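Long-range contacts in RimK-related lysine biosynthesis protein (Thermococcus kodakarensis, PDB 5K2M), which probably uses ATP and magnesium to ligate amino acids to the carrier protein LysW, serving both lysine and ornithine/arginine biosynthesis in this archaeon: residues L10-E14 / N245-K249; L35-Y41 / L62-E66. Numbering follows the deposited sequence.

Interaction 1: L10-E14 / N245-K249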
ATOM      1  N   LEU A  10      25.034 -15.540  39.147  1.00 48.94           N
ATOM      2  CA  LEU A  10      25.106 -16.932  39.551  1.00 49.03           C
ATOM      3  C   LEU A  10      25.290 -17.006  41.061  1.00 47.14           C
ATOM      4  O   LEU A  10      26.416 -16.937  41.566  1.00 46.26           O
ATOM      5  CB  LEU A  10      26.241 -17.656  38.817  1.00 49.36           C
ATOM      6  CG  LEU A  10      26.085 -17.751  37.297  1.00 51.01           C
ATOM      7  CD1 LEU A  10      27.349 -18.308  36.664  1.00 52.29           C
ATOM      8  CD2 LEU A  10      24.886 -18.597  36.895  1.00 50.40           C
ATOM      9  N   ARG A  11      24.171 -17.116  41.771  1.00 45.71           N
ATOM     10  CA  ARG A  11      24.183 -17.305  43.225  1.00 47.14           C
ATOM     11  C   ARG A  11      24.535 -18.767  43.507  1.00 47.65           C
ATOM     12  O   ARG A  11      24.702 -19.569  42.585  1.00 45.43           O
ATOM     13  CB  ARG A  11      22.811 -16.961  43.847  1.00 47.15           C
ATOM     14  CG  ARG A  11      22.324 -15.541  43.601  1.00 48.32           C
ATOM     15  CD  ARG A  11      20.821 -15.369  43.830  1.00 48.13           C
ATOM     16  NE  ARG A  11      20.007 -16.064  42.833  1.00 48.18           N
ATOM     17  CZ  ARG A  11      18.670 -16.059  42.797  1.00 50.90           C
ATOM     18  NH1 ARG A  11      17.971 -15.380  43.705  1.00 49.52           N
ATOM     19  NH2 ARG A  11      18.016 -16.740  41.844  1.00 46.50           N
ATOM     20  N   ARG A  12      24.660 -19.115  44.777  1.00 48.91           N
ATOM     21  CA  ARG A  12      24.945 -20.487  45.149  1.00 50.61           C
ATOM     22  C   ARG A  12      23.928 -21.461  44.527  1.00 46.96           C
ATOM     23  O   ARG A  12      24.304 -22.510  44.021  1.00 47.39           O
ATOM     24  CB  ARG A  12      24.978 -20.609  46.675  1.00 56.25           C
ATOM     25  CG  ARG A  12      24.921 -22.030  47.210  1.00 63.07           C
ATOM     26  CD  ARG A  12      26.083 -22.900  46.737  1.00 71.84           C
ATOM     27  NE  ARG A  12      25.704 -24.313  46.742  1.00 78.24           N
ATOM     28  CZ  ARG A  12      25.494 -25.042  47.840  1.00 83.01           C
ATOM     29  NH1 ARG A  12      25.632 -24.511  49.057  1.00 85.47           N
ATOM     30  NH2 ARG A  12      25.140 -26.320  47.718  1.00 85.14           N
ATOM     31  N   GLU A  13      22.649 -21.108  44.563  1.00 43.09           N
ATOM     32  CA  GLU A  13      21.606 -21.923  43.942  1.00 44.38           C
ATOM     33  C   GLU A  13      21.920 -22.266  42.473  1.00 46.19           C
ATOM     34  O   GLU A  13      21.819 -23.434  42.072  1.00 42.63           O
ATOM     35  CB  GLU A  13      20.239 -21.237  44.033  1.00 44.32           C
ATOM     36  CG  GLU A  13      19.592 -21.262  45.417  1.00 45.04           C
ATOM     37  CD  GLU A  13      19.952 -20.064  46.295  1.00 46.16           C
ATOM     38  OE1 GLU A  13      19.221 -19.823  47.284  1.00 44.13           O
ATOM     39  OE2 GLU A  13      20.957 -19.367  46.017  1.00 45.97           O
ATOM     40  N   GLU A  14      22.319 -21.257  41.686  1.00 45.42           N
ATOM     41  CA  GLU A  14      22.589 -21.451  40.250  1.00 45.36           C
ATOM     42  C   GLU A  14      23.816 -22.316  39.999  1.00 45.20           C
ATOM     43  O   GLU A  14      23.834 -23.129  39.069  1.00 44.12           O
ATOM     44  CB  GLU A  14      22.723 -20.110  39.508  1.00 44.59           C
ATOM     45  CG  GLU A  14      21.395 -19.420  39.233  1.00 43.45           C
ATOM     46  CD  GLU A  14      20.774 -18.779  40.471  1.00 44.75           C
ATOM     47  OE1 GLU A  14      21.499 -18.070  41.206  1.00 45.57           O
ATOM     48  OE2 GLU A  14      19.560 -18.983  40.715  1.00 41.59           O
ATOM     49  N   ASN A 245      10.491 -18.802  41.648  1.00 39.63           N
ATOM     50  CA  ASN A 245      11.950 -18.805  41.424  1.00 43.49           C
ATOM     51  C   ASN A 245      12.652 -19.033  42.747  1.00 43.65           C
ATOM     52  O   ASN A 245      13.374 -18.180  43.248  1.00 44.53           O
ATOM     53  CB  ASN A 245      12.443 -17.506  40.762  1.00 46.98           C
ATOM     54  CG  ASN A 245      13.896 -17.610  40.239  1.00 52.95           C
ATOM     55  OD1 ASN A 245      14.511 -18.686  40.227  1.00 52.33           O
ATOM     56  ND2 ASN A 245      14.445 -16.476  39.802  1.00 55.16           N
ATOM     57  N   MET A 246      12.409 -20.204  43.309  1.00 43.93           N
ATOM     58  CA  MET A 246      12.866 -20.550  44.658  1.00 44.62           C
ATOM     59  C   MET A 246      14.345 -20.261  44.952  1.00 44.37           C
ATOM     60  O   MET A 246      15.237 -20.621  44.181  1.00 43.98           O
ATOM     61  CB  MET A 246      12.579 -22.031  44.920  1.00 45.89           C
ATOM     62  CG  MET A 246      13.236 -22.992  43.937  1.00 46.91           C
ATOM     63  SD  MET A 246      12.987 -24.737  44.329  1.00 49.77           S
ATOM     64  CE  MET A 246      11.208 -24.813  44.352  1.00 48.72           C
ATOM     65  N   GLU A 247      14.603 -19.602  46.071  1.00 43.88           N
ATOM     66  CA  GLU A 247      15.929 -19.656  46.673  1.00 46.27           C
ATOM     67  C   GLU A 247      15.890 -20.756  47.726  1.00 45.81           C
ATOM     68  O   GLU A 247      14.825 -21.064  48.282  1.00 46.07           O
ATOM     69  CB  GLU A 247      16.345 -18.299  47.261  1.00 49.22           C
ATOM     70  CG  GLU A 247      16.879 -17.304  46.225  1.00 50.20           C
ATOM     71  CD  GLU A 247      17.192 -15.943  46.828  1.00 51.13           C
ATOM     72  OE1 GLU A 247      16.278 -15.335  47.398  1.00 51.91           O
ATOM     73  OE2 GLU A 247      18.345 -15.469  46.733  1.00 52.92           O
ATOM     74  N   PHE A 248      17.040 -21.375  47.976  1.00 45.26           N
ATOM     75  CA  PHE A 248      17.095 -22.545  48.850  1.00 43.53           C
ATOM     76  C   PHE A 248      18.443 -22.840  49.508  1.00 44.77           C
ATOM     77  O   PHE A 248      18.579 -23.870  50.177  1.00 44.98           O
ATOM     78  CB  PHE A 248      16.619 -23.788  48.069  1.00 43.17           C
ATOM     79  CG  PHE A 248      17.385 -24.051  46.801  1.00 42.43           C
ATOM     80  CD1 PHE A 248      18.623 -24.687  46.832  1.00 42.48           C
ATOM     81  CD2 PHE A 248      16.859 -23.684  45.567  1.00 41.57           C
ATOM     82  CE1 PHE A 248      19.327 -24.928  45.662  1.00 41.56           C
ATOM     83  CE2 PHE A 248      17.549 -23.929  44.396  1.00 40.55           C
ATOM     84  CZ  PHE A 248      18.786 -24.549  44.439  1.00 41.94           C
ATOM     85  N   LYS A 249      19.426 -21.953  49.363  1.00 44.99           N
ATOM     86  CA  LYS A 249      20.760 -22.261  49.854  1.00 46.95           C
ATOM     87  C   LYS A 249      20.777 -22.482  51.366  1.00 46.78           C
ATOM     88  O   LYS A 249      21.508 -23.349  51.847  1.00 46.95           O
ATOM     89  CB  LYS A 249      21.792 -21.203  49.441  1.00 49.22           C
ATOM     90  CG  LYS A 249      21.686 -19.858  50.142  1.00 52.02           C
ATOM     91  CD  LYS A 249      22.742 -18.900  49.613  1.00 53.07           C
ATOM     92  CE  LYS A 249      22.725 -17.575  50.360  1.00 56.43           C
ATOM     93  NZ  LYS A 249      21.464 -16.807  50.135  1.00 58.18           N
TER
HETATM   94  O   HOH W   1      15.437 -16.097  42.796  1.00 50.06           O
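In this ATP-grasp ligase, the start of helix 12-24 in the N-terminal parallel-sheet domain meets the segment that follows the metal-binding strand 236-243 and leads into helix 249-255. Glu-13 has the largest area covered by the other segment, and its OE1 accepts two backbone hydrogen bonds, from Phe-248 N at 2.8 Å and Lys-249 N at 3.0 Å, so a side chain remote in sequence satisfies amides at the N-terminus of helix 249-255, for which Phe-248 is the N-cap residue. Arg-11, at the N-cap position of its own helix, forms a salt-bridge network with Glu-14 and Glu-247: its NE and NH2 hydrogen-bond Glu-14 OE1 (3.0 Å) and OE2 (2.9 Å), and NH1 meets Glu-247 OE2 at 3.1 Å. NH1 also donates to water 1 (2.8 Å), which donates in turn to Asn-245 O (3.0 Å). Glu-14 OE1 takes Arg-11 N as well, and OE2 has a second cationic partner in Arg-49. Glu-247 OE1 accepts a hydrogen bond from Trp-128 NE1, while Glu-247 N bonds the R0K side chain of the bound LysW carrier protein, a separate chain. Glu-13 CG sits 3.4 Å from the centroid of the Phe-248 ring, 8° off its normal, a CH-pi contact.

Interaction 2: L35-Y41 / L62-E66; sequences LLFPGNY and LFESE
Phe-37 lays one ring face against Leu-62, whose CB sits 3.5 Å from the ring centroid and only 1° off the normal, a CH-pi contact. Residues 35-37 are extended, with a weakly bonded strand about 36-37; a cis peptide precedes Pro-38, and the chain runs on extended through Gly-39 to Tyr-41. Across from it lies the last turn of helix 53-65, with CA atoms nearest at Phe-37 and Leu-62 (7.0 Å) and at Pro-38 and Glu-66 (7.6 Å). Phe-37, Tyr-41 and Phe-63, all with chi1 in the m well and chi2 at 83°, -88° and -65°, form an aromatic cluster. The edge of Phe-37 meets the face of Phe-63 (centroids 5.0 Å apart, planes at 88°), and the edge of Phe-63 points at the face of Tyr-41 (5.0 Å, 69°). Leu-35 CD2 packs 3.6 Å from Phe-63 CE2. Tyr-41 OH accepts from Leu-36 N at 3.1 Å and is bonded to Asp-34 O. Further along, Gly-39 N makes a weak 3.3 Å hydrogen bond to Glu-66 OE1. Here a short strand packs on the end of helix 53-65 in the N-terminal alpha/beta domain, and Leu-36 and Phe-37 extend an antiparallel ladder into the second subunit. With one weak polar link, and Gly-39 O and Glu-66 OE2 facing each other as two acceptors at 3.1 Å, the contact rests mainly on apolar packing.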
ATOM      1  N   LEU A  35      20.289 -13.556  25.609  1.00 41.07           N
ATOM      2  CA  LEU A  35      18.898 -13.782  25.241  1.00 41.35           C
ATOM      3  C   LEU A  35      18.412 -12.753  24.232  1.00 41.19           C
ATOM      4  O   LEU A  35      18.271 -11.577  24.546  1.00 43.86           O
ATOM      5  CB  LEU A  35      18.019 -13.761  26.488  1.00 39.94           C
ATOM      6  CG  LEU A  35      18.387 -14.808  27.547  1.00 41.08           C
ATOM      7  CD1 LEU A  35      17.648 -14.551  28.847  1.00 40.05           C
ATOM      8  CD2 LEU A  35      18.134 -16.220  27.023  1.00 40.93           C
ATOM      9  N   LEU A  36      18.124 -13.214  23.028  1.00 41.81           N
ATOM     10  CA  LEU A  36      17.645 -12.359  21.969  1.00 42.97           C
ATOM     11  C   LEU A  36      16.624 -13.141  21.146  1.00 42.06           C
ATOM     12  O   LEU A  36      16.921 -14.218  20.633  1.00 40.90           O
ATOM     13  CB  LEU A  36      18.835 -11.905  21.127  1.00 44.98           C
ATOM     14  CG  LEU A  36      18.661 -10.885  20.000  1.00 47.80           C
ATOM     15  CD1 LEU A  36      17.923  -9.642  20.473  1.00 49.08           C
ATOM     16  CD2 LEU A  36      20.030 -10.526  19.437  1.00 48.36           C
ATOM     17  N   PHE A  37      15.408 -12.625  21.036  1.00 39.99           N
ATOM     18  CA  PHE A  37      14.370 -13.360  20.317  1.00 39.77           C
ATOM     19  C   PHE A  37      13.725 -12.510  19.232  1.00 40.35           C
ATOM     20  O   PHE A  37      13.674 -11.291  19.363  1.00 38.55           O
ATOM     21  CB  PHE A  37      13.300 -13.848  21.287  1.00 37.64           C
ATOM     22  CG  PHE A  37      13.800 -14.808  22.327  1.00 36.85           C
ATOM     23  CD1 PHE A  37      14.403 -14.343  23.490  1.00 36.68           C
ATOM     24  CD2 PHE A  37      13.612 -16.181  22.175  1.00 37.53           C
ATOM     25  CE1 PHE A  37      14.828 -15.224  24.470  1.00 36.94           C
ATOM     26  CE2 PHE A  37      14.039 -17.067  23.147  1.00 36.88           C
ATOM     27  CZ  PHE A  37      14.654 -16.589  24.294  1.00 37.15           C
ATOM     28  N   PRO A  38      13.243 -13.147  18.147  1.00 41.81           N
ATOM     29  CA  PRO A  38      13.381 -14.563  17.839  1.00 43.56           C
ATOM     30  C   PRO A  38      14.826 -14.960  17.627  1.00 44.69           C
ATOM     31  O   PRO A  38      15.628 -14.155  17.175  1.00 45.45           O
ATOM     32  CB  PRO A  38      12.610 -14.731  16.513  1.00 44.50           C
ATOM     33  CG  PRO A  38      11.764 -13.517  16.386  1.00 43.95           C
ATOM     34  CD  PRO A  38      12.505 -12.430  17.094  1.00 42.86           C
ATOM     35  N   GLY A  39      15.151 -16.200  17.964  1.00 46.35           N
ATOM     36  CA  GLY A  39      16.515 -16.688  17.829  1.00 48.32           C
ATOM     37  C   GLY A  39      16.555 -18.190  17.645  1.00 50.55           C
ATOM     38  O   GLY A  39      15.536 -18.868  17.739  1.00 50.30           O
ATOM     39  N   ASN A  40      17.756 -18.692  17.415  1.00 53.04           N
ATOM     40  CA  ASN A  40      17.990 -20.096  17.139  1.00 57.11           C
ATOM     41  C   ASN A  40      18.653 -20.723  18.352  1.00 56.29           C
ATOM     42  O   ASN A  40      19.829 -20.484  18.617  1.00 58.69           O
ATOM     43  CB  ASN A  40      18.880 -20.221  15.901  1.00 61.38           C
ATOM     44  CG  ASN A  40      19.343 -21.640  15.647  1.00 67.75           C
ATOM     45  OD1 ASN A  40      18.654 -22.605  15.992  1.00 71.57           O
ATOM     46  ND2 ASN A  40      20.518 -21.777  15.031  1.00 70.38           N
ATOM     47  N   TYR A  41      17.886 -21.497  19.109  1.00 53.10           N
ATOM     48  CA  TYR A  41      18.401 -22.162  20.293  1.00 50.36           C
ATOM     49  C   TYR A  41      18.246 -23.670  20.133  1.00 47.99           C
ATOM     50  O   TYR A  41      17.237 -24.138  19.623  1.00 48.08           O
ATOM     51  CB  TYR A  41      17.660 -21.660  21.535  1.00 49.39           C
ATOM     52  CG  TYR A  41      17.936 -20.201  21.863  1.00 48.61           C
ATOM     53  CD1 TYR A  41      19.012 -19.841  22.674  1.00 46.84           C
ATOM     54  CD2 TYR A  41      17.124 -19.184  21.365  1.00 47.30           C
ATOM     55  CE1 TYR A  41      19.273 -18.518  22.975  1.00 45.90           C
ATOM     56  CE2 TYR A  41      17.374 -17.855  21.670  1.00 46.20           C
ATOM     57  CZ  TYR A  41      18.448 -17.533  22.477  1.00 45.52           C
ATOM     58  OH  TYR A  41      18.720 -16.225  22.772  1.00 44.30           O
ATOM     59  N   LEU A  62       9.216 -16.514  25.978  1.00 36.45           N
ATOM     60  CA  LEU A  62       9.980 -16.477  24.735  1.00 36.44           C
ATOM     61  C   LEU A  62      10.586 -17.841  24.338  1.00 37.22           C
ATOM     62  O   LEU A  62      10.525 -18.249  23.171  1.00 37.94           O
ATOM     63  CB  LEU A  62      11.065 -15.409  24.838  1.00 37.63           C
ATOM     64  CG  LEU A  62      10.475 -13.994  24.737  1.00 38.13           C
ATOM     65  CD1 LEU A  62      11.397 -12.952  25.355  1.00 37.92           C
ATOM     66  CD2 LEU A  62      10.155 -13.684  23.281  1.00 38.12           C
ATOM     67  N   PHE A  63      11.145 -18.555  25.298  1.00 37.14           N
ATOM     68  CA  PHE A  63      11.610 -19.912  25.023  1.00 38.11           C
ATOM     69  C   PHE A  63      10.463 -20.843  24.601  1.00 39.23           C
ATOM     70  O   PHE A  63      10.627 -21.629  23.659  1.00 40.54           O
ATOM     71  CB  PHE A  63      12.408 -20.480  26.195  1.00 37.21           C
ATOM     72  CG  PHE A  63      13.855 -20.082  26.171  1.00 37.81           C
ATOM     73  CD1 PHE A  63      14.682 -20.520  25.149  1.00 38.63           C
ATOM     74  CD2 PHE A  63      14.394 -19.270  27.162  1.00 38.01           C
ATOM     75  CE1 PHE A  63      16.017 -20.148  25.096  1.00 39.30           C
ATOM     76  CE2 PHE A  63      15.727 -18.909  27.128  1.00 38.15           C
ATOM     77  CZ  PHE A  63      16.543 -19.350  26.088  1.00 39.16           C
ATOM     78  N   GLU A  64       9.306 -20.729  25.258  1.00 38.41           N
ATOM     79  CA  GLU A  64       8.100 -21.472  24.844  1.00 38.80           C
ATOM     80  C   GLU A  64       7.723 -21.134  23.393  1.00 40.47           C
ATOM     81  O   GLU A  64       7.329 -22.009  22.638  1.00 40.14           O
ATOM     82  CB  GLU A  64       6.915 -21.180  25.778  1.00 37.36           C
ATOM     83  CG  GLU A  64       7.104 -21.716  27.201  1.00 38.17           C
ATOM     84  CD  GLU A  64       6.138 -21.135  28.228  1.00 37.25           C
ATOM     85  OE1 GLU A  64       5.424 -20.169  27.926  1.00 39.07           O
ATOM     86  OE2 GLU A  64       6.085 -21.648  29.366  1.00 39.50           O
ATOM     87  N   SER A  65       7.881 -19.871  23.000  1.00 40.95           N
ATOM     88  CA  SER A  65       7.566 -19.447  21.641  1.00 40.59           C
ATOM     89  C   SER A  65       8.508 -20.119  20.649  1.00 41.15           C
ATOM     90  O   SER A  65       8.164 -20.270  19.483  1.00 40.57           O
ATOM     91  CB  SER A  65       7.643 -17.917  21.496  1.00 40.46           C
ATOM     92  OG  SER A  65       8.981 -17.448  21.398  1.00 38.05           O
ATOM     93  N   GLU A  66       9.698 -20.500  21.115  1.00 41.61           N
ATOM     94  CA  GLU A  66      10.644 -21.264  20.303  1.00 43.49           C
ATOM     95  C   GLU A  66      10.444 -22.788  20.440  1.00 43.20           C
ATOM     96  O   GLU A  66      11.283 -23.559  19.988  1.00 42.71           O
ATOM     97  CB  GLU A  66      12.098 -20.896  20.669  1.00 44.50           C
ATOM     98  CG  GLU A  66      12.511 -19.453  20.398  1.00 46.06           C
ATOM     99  CD  GLU A  66      12.503 -19.097  18.918  1.00 49.94           C
ATOM    100  OE1 GLU A  66      12.361 -17.902  18.596  1.00 51.53           O
ATOM    101  OE2 GLU A  66      12.624 -20.006  18.066  1.00 53.35           O
TER

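In the fold
Both contacts involve the N-terminal parallel-sheet domain, but they sit in different places. Interaction 1 joins that domain to the ATP-grasp portion across 231 residues of sequence, and interaction 2 is nested inside the loop it closes, linking segments just 21 residues apart. Their centres lie 24 Å apart and their nearest atoms about 12 Å, so they do not touch. Interaction 1 borders the nucleotide and magnesium site and also meets the LysW chain: the Glu-247 side chain is about 9 Å from a bound magnesium and about 8 Å from that of the ADP-binding Asn-195. Interaction 2 lies away from the annotated sites, at the interface with the second subunit.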